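Local coordinates for protein 2-(hydroxymethyl)glutarate dehydrogenase (Eubacterium barkeri, PDB 3CKY) that catalyses the NAD-dependent interconversion of 2-formylglutarate and (S)-2-hydroxymethylglutarate, a step in the fermentation of nicotinate, at residues 92-97 against 117-122. Numbering follows the deposited sequence.
Sequences TVIVDM and IDYVDA
Tyr119 reaches from its strand to the neighbouring one, where its hydroxyl donates a hydrogen bond of 2.7 Å from OH to Asp96 OD2. The carboxylate oxygen sits at the ring edge, in the ring plane, but the hydroxyl meets it from above the carboxylate plane; the two planes stand 81° apart. Both side chains have CG anti to the backbone N (chi1 -157° in Tyr119), and the ring leans along the strands so that it passes Ile94 before arriving at Asp96. Ile94 packs its CG2 against the ring at Tyr119 CE1, 3.6 Å away, while its CG1 turns back to touch Ile117 CG2. Helix 71-79 covers this face through Val74 and Met78.

The opposite face is mostly aliphatic, carrying Val93, Val95 and Val120, with Asp118, partly exposed, at the end where its CB meets Val93 CG2. Val93 CG1, anti to its backbone N, lies 3.7 Å from Val120 CG1. Val95 points its CG1 at Ala122 CB, a tight 3.3 Å contact, and its CG2 at Val120 CG2. Ile150 of helix 144-157 packs on Val93 and Val120.

Between the faces run five backbone bonds of a parallel pair: Asp118 N to Thr92 O, Ile94 N to Asp118 O, Val120 N to Ile94 O, Asp96 N to Val120 O and Ala122 N to Asp96 O. Helix 102-114 connects the strands as a beta-alpha-beta unit of the Rossmann-type domain, and strand 63-66 flanks 93-96 on its other edge.

Asp96 is thus held through both oxygens, OD2 by the tyrosine and OD1 by Ser98 OG, which fixes its rotation. Two hydroxyl partners on a buried carboxylate would be expected to help stabilise negative charge there, at the strand end leading to Met97, whose side chain lies beside Met19 of the probable NAD site.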
loop_
_atom_site.group_PDB
_atom_site.type_symbol
_atom_site.label_atom_id
_atom_site.label_comp_id
_atom_site.label_asym_id
_atom_site.label_seq_id
_atom_site.Cartn_x
_atom_site.Cartn_y
_atom_site.Cartn_z
ATOM N N THR A 92 -14.188 -6.220 -42.035
ATOM C CA THR A 92 -14.717 -5.089 -41.291
ATOM C C THR A 92 -13.755 -4.792 -40.153
ATOM O O THR A 92 -13.162 -5.710 -39.579
ATOM C CB THR A 92 -16.124 -5.390 -40.724
ATOM O OG1 THR A 92 -17.015 -5.727 -41.797
ATOM C CG2 THR A 92 -16.681 -4.186 -39.972
ATOM N N VAL A 93 -13.587 -3.510 -39.847
ATOM C CA VAL A 93 -12.746 -3.079 -38.734
ATOM C C VAL A 93 -13.624 -2.516 -37.618
ATOM O O VAL A 93 -14.466 -1.653 -37.871
ATOM C CB VAL A 93 -11.737 -1.990 -39.162
ATOM C CG1 VAL A 93 -10.811 -1.619 -38.000
ATOM C CG2 VAL A 93 -10.924 -2.444 -40.375
ATOM N N ILE A 94 -13.433 -3.021 -36.398
ATOM C CA ILE A 94 -14.079 -2.472 -35.210
ATOM C C ILE A 94 -13.082 -1.559 -34.509
ATOM O O ILE A 94 -11.953 -1.963 -34.249
ATOM C CB ILE A 94 -14.488 -3.562 -34.198
ATOM C CG1 ILE A 94 -15.263 -4.704 -34.875
ATOM C CG2 ILE A 94 -15.295 -2.942 -33.060
ATOM C CD1 ILE A 94 -16.574 -4.291 -35.522
ATOM N N VAL A 95 -13.499 -0.331 -34.219
ATOM C CA VAL A 95 -12.660 0.628 -33.502
ATOM C C VAL A 95 -13.258 0.869 -32.127
ATOM O O VAL A 95 -14.230 1.605 -31.983
ATOM C CB VAL A 95 -12.539 1.958 -34.258
ATOM C CG1 VAL A 95 -11.656 2.921 -33.476
ATOM C CG2 VAL A 95 -11.986 1.721 -35.665
ATOM N N ASP A 96 -12.671 0.213 -31.128
ATOM C CA ASP A 96 -13.157 0.249 -29.757
ATOM C C ASP A 96 -12.468 1.370 -28.978
ATOM O O ASP A 96 -11.272 1.319 -28.714
ATOM C CB ASP A 96 -12.907 -1.102 -29.080
ATOM C CG ASP A 96 -13.695 -1.276 -27.791
ATOM O OD1 ASP A 96 -14.318 -0.311 -27.302
ATOM O OD2 ASP A 96 -13.688 -2.402 -27.263
ATOM N N MET A 97 -13.239 2.387 -28.619
ATOM C CA MET A 97 -12.714 3.539 -27.898
ATOM C C MET A 97 -13.019 3.426 -26.408
ATOM O O MET A 97 -12.789 4.371 -25.650
ATOM C CB MET A 97 -13.316 4.824 -28.465
ATOM C CG MET A 97 -13.089 4.987 -29.946
ATOM S SD MET A 97 -13.885 6.458 -30.586
ATOM C CE MET A 97 -15.591 5.868 -30.735
ATOM N N ILE A 117 -12.424 -10.423 -38.819
ATOM C CA ILE A 117 -12.727 -9.053 -38.418
ATOM C C ILE A 117 -11.521 -8.453 -37.700
ATOM O O ILE A 117 -10.941 -9.084 -36.814
ATOM C CB ILE A 117 -13.949 -9.000 -37.470
ATOM C CG1 ILE A 117 -15.184 -9.603 -38.151
ATOM C CG2 ILE A 117 -14.219 -7.557 -37.020
ATOM C CD1 ILE A 117 -16.279 -9.983 -37.185
ATOM N N ASP A 118 -11.142 -7.241 -38.086
ATOM C CA ASP A 118 -10.053 -6.534 -37.414
ATOM C C ASP A 118 -10.609 -5.751 -36.228
ATOM O O ASP A 118 -11.595 -5.033 -36.365
ATOM C CB ASP A 118 -9.339 -5.588 -38.382
ATOM C CG ASP A 118 -8.591 -6.324 -39.468
ATOM O OD1 ASP A 118 -7.880 -7.295 -39.135
ATOM O OD2 ASP A 118 -8.705 -5.933 -40.653
ATOM N N TYR A 119 -9.980 -5.910 -35.067
ATOM C CA TYR A 119 -10.428 -5.262 -33.842
ATOM C C TYR A 119 -9.315 -4.366 -33.290
ATOM O O TYR A 119 -8.232 -4.853 -32.952
ATOM C CB TYR A 119 -10.818 -6.316 -32.801
ATOM C CG TYR A 119 -11.775 -5.796 -31.753
ATOM C CD1 TYR A 119 -13.142 -6.043 -31.854
ATOM C CD2 TYR A 119 -11.318 -5.045 -30.667
ATOM C CE1 TYR A 119 -14.034 -5.565 -30.908
ATOM C CE2 TYR A 119 -12.210 -4.563 -29.700
ATOM C CZ TYR A 119 -13.569 -4.825 -29.831
ATOM O OH TYR A 119 -14.471 -4.370 -28.895
ATOM N N VAL A 120 -9.574 -3.062 -33.201
ATOM C CA VAL A 120 -8.529 -2.113 -32.812
ATOM C C VAL A 120 -8.966 -1.254 -31.635
ATOM O O VAL A 120 -10.094 -0.757 -31.586
ATOM C CB VAL A 120 -8.078 -1.204 -34.008
ATOM C CG1 VAL A 120 -8.198 -1.946 -35.331
ATOM C CG2 VAL A 120 -8.869 0.091 -34.056
ATOM N N ASP A 121 -8.069 -1.108 -30.668
ATOM C CA ASP A 121 -8.290 -0.179 -29.569
ATOM C C ASP A 121 -7.856 1.197 -30.040
ATOM O O ASP A 121 -6.746 1.361 -30.543
ATOM C CB ASP A 121 -7.545 -0.585 -28.289
ATOM C CG ASP A 121 -6.058 -0.826 -28.508
ATOM O OD1 ASP A 121 -5.727 -1.627 -29.407
ATOM O OD2 ASP A 121 -5.234 -0.243 -27.775
ATOM N N ALA A 122 -8.750 2.172 -29.904
ATOM C CA ALA A 122 -8.459 3.558 -30.297
ATOM C C ALA A 122 -9.063 4.539 -29.289
ATOM O O ALA A 122 -9.884 5.384 -29.638
ATOM C CB ALA A 122 -8.981 3.839 -31.698
#